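Local atomic coordinates of aldehyde dehydrogenase (Burkholderia cenocepacia, PDB entry 4O6R), a protein that probably oxidises aldehydes to carboxylic acids with NAD(P)+ as cofactor, and is seen here with adenosine monophosphate bound. Residues A[28-33]-A[38-43]; A[93-98]-A[103-108]; A[62-65]-A[71-74]. All coordinates share one frame; numbering follows the deposited sequence. Where two conformers were deposited one is given.

Contact 1 of 3, residues A[28-33]-A[38-43]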
loop_
_atom_site.group_PDB
_atom_site.type_symbol
_atom_site.label_atom_id
_atom_site.label_comp_id
_atom_site.label_asym_id
_atom_site.label_seq_id
_atom_site.Cartn_x
_atom_site.Cartn_y
_atom_site.Cartn_z
ATOM N N ILE A 28 -1.579 -32.666 -33.649
ATOM C CA ILE A 28 -2.968 -32.236 -33.670
ATOM C C ILE A 28 -3.207 -31.318 -34.869
ATOM O O ILE A 28 -2.380 -30.451 -35.157
ATOM C CB ILE A 28 -3.312 -31.530 -32.371
ATOM C CG1 ILE A 28 -3.403 -32.583 -31.251
ATOM C CG2 ILE A 28 -4.628 -30.798 -32.511
ATOM C CD1 ILE A 28 -3.449 -32.024 -29.844
ATOM N N ASP A 29 -4.324 -31.521 -35.570
ATOM C CA ASP A 29 -4.661 -30.671 -36.717
ATOM C C ASP A 29 -5.276 -29.357 -36.216
ATOM O O ASP A 29 -6.159 -29.381 -35.359
ATOM C CB ASP A 29 -5.653 -31.365 -37.663
ATOM C CG ASP A 29 -5.018 -32.431 -38.549
ATOM O OD1 ASP A 29 -3.818 -32.755 -38.448
ATOM O OD2 ASP A 29 -5.763 -32.958 -39.394
ATOM N N VAL A 30 -4.794 -28.230 -36.744
ATOM C CA VAL A 30 -5.302 -26.911 -36.386
ATOM C C VAL A 30 -6.121 -26.432 -37.555
ATOM O O VAL A 30 -5.625 -26.379 -38.681
ATOM C CB VAL A 30 -4.187 -25.912 -36.104
ATOM C CG1 VAL A 30 -4.769 -24.527 -35.800
ATOM C CG2 VAL A 30 -3.345 -26.419 -34.935
ATOM N N LEU A 31 -7.374 -26.106 -37.284
ATOM C CA LEU A 31 -8.328 -25.775 -38.330
ATOM C C LEU A 31 -8.561 -24.267 -38.444
ATOM O O LEU A 31 -8.475 -23.515 -37.440
ATOM C CB LEU A 31 -9.661 -26.523 -38.135
ATOM C CG LEU A 31 -9.576 -28.048 -37.972
ATOM C CD1 LEU A 31 -10.958 -28.674 -37.891
ATOM C CD2 LEU A 31 -8.804 -28.626 -39.143
ATOM N N ASN A 32 -8.847 -23.851 -39.669
ATOM C CA ASN A 32 -9.318 -22.518 -39.966
ATOM C C ASN A 32 -10.841 -22.521 -39.867
ATOM O O ASN A 32 -11.499 -23.160 -40.670
ATOM C CB ASN A 32 -8.893 -22.136 -41.382
ATOM C CG ASN A 32 -9.332 -20.733 -41.774
ATOM O OD1 ASN A 32 -10.164 -20.112 -41.110
ATOM N ND2 ASN A 32 -8.741 -20.216 -42.860
ATOM N N PRO A 33 -11.411 -21.795 -38.893
ATOM C CA PRO A 33 -12.877 -21.775 -38.742
ATOM C C PRO A 33 -13.670 -21.088 -39.857
ATOM O O PRO A 33 -14.883 -21.264 -39.931
ATOM C CB PRO A 33 -13.080 -21.086 -37.412
ATOM C CG PRO A 33 -11.882 -20.212 -37.252
ATOM C CD PRO A 33 -10.742 -20.866 -37.977
ATOM N N VAL A 38 -7.357 -27.358 -42.905
ATOM C CA VAL A 38 -6.232 -27.563 -42.016
ATOM C C VAL A 38 -5.175 -26.510 -42.283
ATOM O O VAL A 38 -4.599 -26.478 -43.355
ATOM C CB VAL A 38 -5.613 -28.950 -42.230
ATOM C CG1 VAL A 38 -4.378 -29.131 -41.355
ATOM C CG2 VAL A 38 -6.667 -30.010 -41.948
ATOM N N ILE A 39 -4.907 -25.672 -41.295
ATOM C CA ILE A 39 -3.846 -24.687 -41.391
ATOM C C ILE A 39 -2.517 -25.426 -41.326
ATOM O O ILE A 39 -1.672 -25.272 -42.181
ATOM C CB ILE A 39 -3.945 -23.642 -40.262
ATOM C CG1 ILE A 39 -5.270 -22.865 -40.359
ATOM C CG2 ILE A 39 -2.772 -22.664 -40.307
ATOM C CD1 ILE A 39 -5.596 -22.096 -39.103
ATOM N N THR A 40 -2.363 -26.265 -40.322
ATOM C CA THR A 40 -1.124 -26.980 -40.103
ATOM C C THR A 40 -1.378 -28.040 -39.056
ATOM O O THR A 40 -2.431 -28.051 -38.411
ATOM C CB THR A 40 -0.014 -26.035 -39.573
ATOM O OG1 THR A 40 1.208 -26.762 -39.398
ATOM C CG2 THR A 40 -0.419 -25.389 -38.173
ATOM N N LYS A 41 -0.393 -28.909 -38.867
ATOM C CA LYS A 41 -0.354 -29.793 -37.713
ATOM C C LYS A 41 0.578 -29.168 -36.685
ATOM O O LYS A 41 1.579 -28.558 -37.061
ATOM C CB LYS A 41 0.174 -31.192 -38.121
ATOM C CG LYS A 41 -0.600 -31.832 -39.265
ATOM C CD LYS A 41 -0.081 -33.236 -39.583
ATOM C CE LYS A 41 -1.023 -33.969 -40.520
ATOM N NZ LYS A 41 -2.326 -34.284 -39.862
ATOM N N ILE A 42 0.247 -29.292 -35.398
ATOM C CA ILE A 42 1.169 -28.898 -34.334
ATOM C C ILE A 42 1.637 -30.128 -33.562
ATOM O O ILE A 42 0.958 -31.144 -33.535
ATOM C CB ILE A 42 0.527 -27.949 -33.301
ATOM C CG1 ILE A 42 -0.793 -28.512 -32.781
ATOM C CG2 ILE A 42 0.360 -26.555 -33.889
ATOM C CD1 ILE A 42 -1.132 -28.048 -31.394
ATOM N N ALA A 43 2.790 -30.025 -32.922
ATOM C CA ALA A 43 3.202 -31.042 -31.984
ATOM C C ALA A 43 2.198 -31.141 -30.812
ATOM O O ALA A 43 1.693 -30.123 -30.326
ATOM C CB ALA A 43 4.613 -30.764 -31.507
HETATM O O HOH W 1 -4.225 -33.241 -41.922
#

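Contact 2 of 3, residues A[93-98]-A[103-108]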
loop_
_atom_site.group_PDB
_atom_site.type_symbol
_atom_site.label_atom_id
_atom_site.label_comp_id
_atom_site.label_asym_id
_atom_site.label_seq_id
_atom_site.Cartn_x
_atom_site.Cartn_y
_atom_site.Cartn_z
ATOM N N LEU A 93 -2.171 -13.917 -38.081
ATOM C CA LEU A 93 -2.072 -15.296 -37.573
ATOM C C LEU A 93 -3.208 -15.597 -36.597
ATOM O O LEU A 93 -3.886 -16.640 -36.693
ATOM C CB LEU A 93 -0.712 -15.544 -36.915
ATOM C CG LEU A 93 -0.426 -16.951 -36.395
ATOM C CD1 LEU A 93 -0.488 -17.957 -37.517
ATOM C CD2 LEU A 93 0.959 -17.011 -35.757
ATOM N N GLU A 94 -3.455 -14.657 -35.693
ATOM C CA GLU A 94 -4.561 -14.786 -34.728
ATOM C C GLU A 94 -5.916 -14.931 -35.440
ATOM O O GLU A 94 -6.691 -15.838 -35.115
ATOM C CB GLU A 94 -4.565 -13.592 -33.735
ATOM C CG GLU A 94 -5.573 -13.686 -32.582
ATOM C CD GLU A 94 -5.209 -14.688 -31.491
ATOM O OE1 GLU A 94 -4.450 -15.645 -31.742
ATOM O OE2 GLU A 94 -5.731 -14.554 -30.350
ATOM N N SER A 95 -6.188 -14.072 -36.427
ATOM C CA SER A 95 -7.427 -14.159 -37.220
ATOM C C SER A 95 -7.574 -15.480 -37.972
ATOM O O SER A 95 -8.663 -16.025 -38.049
ATOM C CB SER A 95 -7.565 -12.987 -38.209
ATOM O OG SER A 95 -7.775 -11.765 -37.497
ATOM N N LEU A 96 -6.486 -15.982 -38.525
ATOM C CA LEU A 96 -6.504 -17.225 -39.288
ATOM C C LEU A 96 -6.939 -18.399 -38.405
ATOM O O LEU A 96 -7.755 -19.226 -38.814
ATOM C CB LEU A 96 -5.116 -17.496 -39.857
ATOM C CG LEU A 96 -4.967 -18.621 -40.868
ATOM C CD1 LEU A 96 -5.639 -18.282 -42.190
ATOM C CD2 LEU A 96 -3.488 -18.939 -41.090
ATOM N N ASP A 97 -6.404 -18.424 -37.194
ATOM C CA ASP A 97 -6.554 -19.517 -36.242
ATOM C C ASP A 97 -7.873 -19.439 -35.460
ATOM O O ASP A 97 -8.509 -20.446 -35.186
ATOM C CB ASP A 97 -5.363 -19.412 -35.259
ATOM C CG ASP A 97 -5.090 -20.685 -34.505
ATOM O OD1 ASP A 97 -5.717 -21.725 -34.814
ATOM O OD2 ASP A 97 -4.228 -20.633 -33.603
ATOM N N THR A 98 -8.279 -18.240 -35.085
ATOM C CA THR A 98 -9.410 -18.072 -34.175
ATOM C C THR A 98 -10.719 -17.718 -34.853
ATOM O O THR A 98 -11.766 -17.963 -34.291
ATOM C CB THR A 98 -9.166 -16.935 -33.189
ATOM O OG1 THR A 98 -9.012 -15.703 -33.910
ATOM C CG2 THR A 98 -7.963 -17.220 -32.362
ATOM N N ARG A 103 -9.994 -6.853 -38.371
ATOM C CA ARG A 103 -10.081 -5.546 -37.766
ATOM C C ARG A 103 -9.966 -5.606 -36.216
ATOM O O ARG A 103 -9.402 -4.691 -35.621
ATOM C CB ARG A 103 -11.333 -4.811 -38.241
ATOM C CG ARG A 103 -12.625 -5.302 -37.630
ATOM C CD ARG A 103 -13.775 -4.470 -38.143
ATOM N NE ARG A 103 -14.836 -4.441 -37.161
ATOM C CZ ARG A 103 -15.800 -3.530 -37.097
ATOM N NH1 ARG A 103 -15.910 -2.580 -38.033
ATOM N NH2 ARG A 103 -16.704 -3.612 -36.115
ATOM N N ASP A 104 -10.465 -6.687 -35.609
ATOM C CA ASP A 104 -10.435 -6.881 -34.148
ATOM C C ASP A 104 -9.050 -7.357 -33.684
ATOM O O ASP A 104 -8.546 -6.934 -32.624
ATOM C CB ASP A 104 -11.431 -7.960 -33.673
ATOM C CG ASP A 104 -12.891 -7.539 -33.748
ATOM O OD1 ASP A 104 -13.213 -6.340 -33.842
ATOM O OD2 ASP A 104 -13.745 -8.477 -33.682
ATOM N N SER A 105 -8.421 -8.245 -34.446
ATOM C CA SER A 105 -7.093 -8.677 -34.055
ATOM C C SER A 105 -6.107 -7.514 -34.182
ATOM O O SER A 105 -5.226 -7.396 -33.368
ATOM C CB SER A 105 -6.629 -9.924 -34.792
ATOM O OG SER A 105 -6.658 -9.716 -36.167
ATOM N N ARG A 106 -6.287 -6.640 -35.168
ATOM C CA ARG A 106 -5.467 -5.433 -35.283
ATOM C C ARG A 106 -5.744 -4.396 -34.173
ATOM O O ARG A 106 -4.802 -3.852 -33.605
ATOM C CB ARG A 106 -5.669 -4.750 -36.642
ATOM C CG ARG A 106 -5.085 -5.459 -37.840
ATOM C CD ARG A 106 -5.710 -4.886 -39.104
ATOM N NE ARG A 106 -5.077 -5.386 -40.303
ATOM C CZ ARG A 106 -5.551 -5.220 -41.528
ATOM N NH1 ARG A 106 -6.710 -4.608 -41.721
ATOM N NH2 ARG A 106 -4.884 -5.699 -42.570
ATOM N N ALA A 107 -7.014 -4.102 -33.884
ATOM C CA ALA A 107 -7.370 -2.983 -33.008
ATOM C C ALA A 107 -7.441 -3.383 -31.542
ATOM O O ALA A 107 -7.301 -2.534 -30.668
ATOM C CB ALA A 107 -8.701 -2.362 -33.424
ATOM N N LEU A 108 -7.640 -4.666 -31.285
ATOM C CA LEU A 108 -7.897 -5.131 -29.952
ATOM C C LEU A 108 -6.927 -6.225 -29.504
ATOM O O LEU A 108 -6.202 -6.005 -28.524
ATOM C CB LEU A 108 -9.366 -5.576 -29.806
ATOM C CG LEU A 108 -10.426 -4.463 -29.938
ATOM C CD1 LEU A 108 -11.815 -5.030 -30.173
ATOM C CD2 LEU A 108 -10.425 -3.545 -28.718
#

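Contact 3 of 3, residues A[62-65]-A[71-74]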
loop_
_atom_site.group_PDB
_atom_site.type_symbol
_atom_site.label_atom_id
_atom_site.label_comp_id
_atom_site.label_asym_id
_atom_site.label_seq_id
_atom_site.Cartn_x
_atom_site.Cartn_y
_atom_site.Cartn_z
ATOM N N PRO A 62 16.074 -20.635 -10.331
ATOM C CA PRO A 62 16.993 -19.913 -9.453
ATOM C C PRO A 62 17.595 -18.648 -10.092
ATOM O O PRO A 62 17.550 -17.600 -9.492
ATOM C CB PRO A 62 18.066 -20.959 -9.128
ATOM C CG PRO A 62 17.372 -22.272 -9.219
ATOM C CD PRO A 62 16.376 -22.077 -10.365
ATOM N N ALA A 63 18.110 -18.742 -11.313
ATOM C CA ALA A 63 18.674 -17.575 -12.000
ATOM C C ALA A 63 17.626 -16.546 -12.442
ATOM O O ALA A 63 17.921 -15.352 -12.541
ATOM C CB ALA A 63 19.476 -18.026 -13.204
ATOM N N TRP A 64 16.415 -17.000 -12.741
ATOM C CA TRP A 64 15.349 -16.069 -13.105
ATOM C C TRP A 64 14.844 -15.275 -11.904
ATOM O O TRP A 64 14.697 -14.046 -11.964
ATOM C CB TRP A 64 14.211 -16.826 -13.794
ATOM C CG TRP A 64 13.098 -15.962 -14.243
ATOM C CD1 TRP A 64 11.825 -15.967 -13.742
ATOM C CD2 TRP A 64 13.126 -14.989 -15.274
ATOM N NE1 TRP A 64 11.066 -15.046 -14.388
ATOM C CE2 TRP A 64 11.833 -14.427 -15.344
ATOM C CE3 TRP A 64 14.116 -14.520 -16.152
ATOM C CZ2 TRP A 64 11.502 -13.425 -16.250
ATOM C CZ3 TRP A 64 13.779 -13.516 -17.070
ATOM C CH2 TRP A 64 12.486 -12.991 -17.114
ATOM N N SER A 65 14.592 -15.971 -10.803
ATOM C CA SER A 65 14.174 -15.295 -9.594
ATOM C C SER A 65 15.321 -14.414 -9.042
ATOM O O SER A 65 15.047 -13.371 -8.440
ATOM C CB SER A 65 13.677 -16.300 -8.552
ATOM O OG SER A 65 14.663 -17.275 -8.216
ATOM N N GLU A 71 15.449 -6.020 -14.395
ATOM C CA GLU A 71 15.946 -6.762 -15.566
ATOM C C GLU A 71 14.884 -7.686 -16.146
ATOM O O GLU A 71 14.734 -7.774 -17.367
ATOM C CB GLU A 71 17.227 -7.539 -15.226
ATOM C CG GLU A 71 18.403 -6.643 -14.860
ATOM C CD GLU A 71 19.722 -7.403 -14.703
ATOM O OE1 GLU A 71 19.764 -8.637 -14.971
ATOM O OE2 GLU A 71 20.707 -6.749 -14.299
ATOM N N ARG A 72 14.126 -8.359 -15.279
ATOM C CA ARG A 72 12.940 -9.111 -15.730
ATOM C C ARG A 72 11.957 -8.145 -16.399
ATOM O O ARG A 72 11.409 -8.414 -17.476
ATOM C CB ARG A 72 12.215 -9.824 -14.588
ATOM C CG ARG A 72 13.046 -10.881 -13.901
ATOM C CD ARG A 72 12.188 -11.805 -13.047
ATOM N NE ARG A 72 11.518 -11.095 -11.978
ATOM C CZ ARG A 72 11.948 -10.989 -10.728
ATOM N NH1 ARG A 72 13.096 -11.495 -10.354
ATOM N NH2 ARG A 72 11.222 -10.341 -9.845
ATOM N N GLY A 73 11.762 -7.011 -15.752
ATOM C CA GLY A 73 10.912 -5.950 -16.298
ATOM C C GLY A 73 11.327 -5.521 -17.708
ATOM O O GLY A 73 10.486 -5.385 -18.614
ATOM N N ARG A 74 12.617 -5.279 -17.877
ATOM C CA ARG A 74 13.155 -4.827 -19.180
ATOM C C ARG A 74 12.823 -5.830 -20.309
ATOM O O ARG A 74 12.484 -5.438 -21.451
ATOM C CB ARG A 74 14.668 -4.579 -19.057
ATOM C CG ARG A 74 15.356 -4.115 -20.332
ATOM C CD ARG A 74 14.904 -2.703 -20.699
ATOM N NE ARG A 74 15.803 -2.018 -21.643
ATOM C CZ ARG A 74 17.046 -1.615 -21.347
ATOM N NH1 ARG A 74 17.576 -1.839 -20.134
ATOM N NH2 ARG A 74 17.770 -1.004 -22.260
#

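Contact 1 of 3, residues A[28-33]-A[38-43]
Lys-41 and Asp-29 run side by side over one face of a two-stranded antiparallel sheet and end in a salt bridge. CB of Lys-41 lies 4.0 Å from O of Ile-28. Its CG passes 3.4 Å from OD1 of Asp-29, and CD and CE stay close to the same oxygen. A bend at the last torsion (chi4 -68°) turns the ammonium back onto the carboxylate. NZ of Lys-41 meets OD1 of Asp-29 at 2.6 Å, on the syn lone pair. A water joins the other oxygen, OD2, to NZ.

The two segments are the arms of a beta hairpin, strands 27-32 and 37-43, beside the nucleotide pocket. The Ile-28 side chain lies about 4 Å from that of AMP-binding Glu-183 and about 9 Å from AMP itself. Ile-28 and Ile-42 form a hydrogen-bonded pair, with Ile-42 N to Ile-28 O at 2.9 Å. Asp-29 with Lys-41 is a non-hydrogen-bonded pair, which brings the two side chains together. Val-30 and Ile-42 lie on the other face, where CG2 of Val-30 meets CG2 of Ile-42 at 3.9 Å. Leu-187 of helix 187-199 packs against both. On the Lys-41 face, CD2 of Leu-31 touches CG2 of Val-38 at 3.8 Å.

Contact 2 of 3, residues A[93-98]-A[103-108]
Ser-95 points its hydroxyl across to that of Ser-105, and the two OG atoms lie 2.7 Å apart. This is where helix 87-98 and helix 102-123 come closest within these segments. The CA atoms of Ser-95 and Ser-105 are 6.3 Å apart. Such a short approach suits two small side chains. The rotation of Ser-105 (chi1 57°) sets its OG where it meets both Ser-95 OG and Ala-91 O. OG of Ser-95 also comes 3.5 Å from CB of Ser-105. Next to this pair, CB of Glu-94 meets CB of Ser-105 at 4.3 Å.

The carboxylate of Glu-94 turns away from residues 103-108. Its OE1 is bonded to Ser-188 OG and its OE2 to Leu-160 N. Thr-98, one turn on, bonds through OG1 to the carbonyl oxygen of Glu-94 at 2.6 Å. That oxygen also accepts the backbone N of Thr-98, so two donors grip it near the end of helix 87-98.

Both serine hydroxyls are buried, and each has one proton to give. Each also has a carbonyl within bonding distance: His-100 O, in the turn, for Ser-95, and Ala-91 O of helix 87-98 for Ser-105. The proton between the two OG atoms is therefore not settled. Either way, the buried hydroxyls tie the first helix, the turn and the second helix together.

Contact 3 of 3, residues A[62-65]-A[71-74]
Two consecutive helices, 47-66 and 69-85, are joined by a short turn, and here the side chain of Arg-72 lies over the indole of Trp-64. CD of Arg-72 comes nearest the indole, 3.5 Å from CE2 of Trp-64. It sits over one face of the ring, offset toward the rim. The CH-pi contact runs from Arg-72 CD to the centroid of the Trp-64 five-membered ring at 3.8 Å. CG of Arg-72 is 3.8 Å from Trp-64 CZ2, over the six-membered part of the indole. The rotation of Trp-64 about CA-CB (chi1 -178°) swings the indole toward helix 69-85, against the Arg-72 chain.

The turn is a tight connection between helices of the aldehyde dehydrogenase chain, away from the AMP site. The chain of Arg-72 bends about its CG-CD bond (chi3 -62°) and carries the guanidinium past the indole. The ring and guanidinium planes are 56° apart, so the two groups are not stacked. Any cation-pi attraction is weak, with CZ of Arg-72 5.8 Å from the centroid of the Trp-64 five-membered ring. Arg-72 NH1 reaches the end of the first helix edge-on, with a weak hydrogen bond to Trp-64 O at 3.4 Å. Ser-65 O lies 3.3 Å from Arg-72 NH1. NE of Arg-72 is bonded to Ala-172 O at the end of helix 159-172. Pro-202 and Val-205 pack on the indole of Trp-64.

Along the chain the order is contact 1, contact 3, contact 2. All three belong to the aldehyde dehydrogenase fold. Strand 37-43 of contact 1 is followed by helix 47-66 of contact 3. Helix 69-85 of contact 3 is followed by helix 87-98 of contact 2. Contacts 1 and 2 have centres about 17 Å apart and touch, since Val-30 of the hairpin packs on Asp-97 and Pro-33 on Leu-96. The hairpin thus rests on helix 87-98. Contact 3 touches neither: its nearest atoms are about 24 Å from contact 1 and about 19 Å from contact 2. Its centre is about 34 Å from that of contact 1 and about 31 Å from that of contact 2.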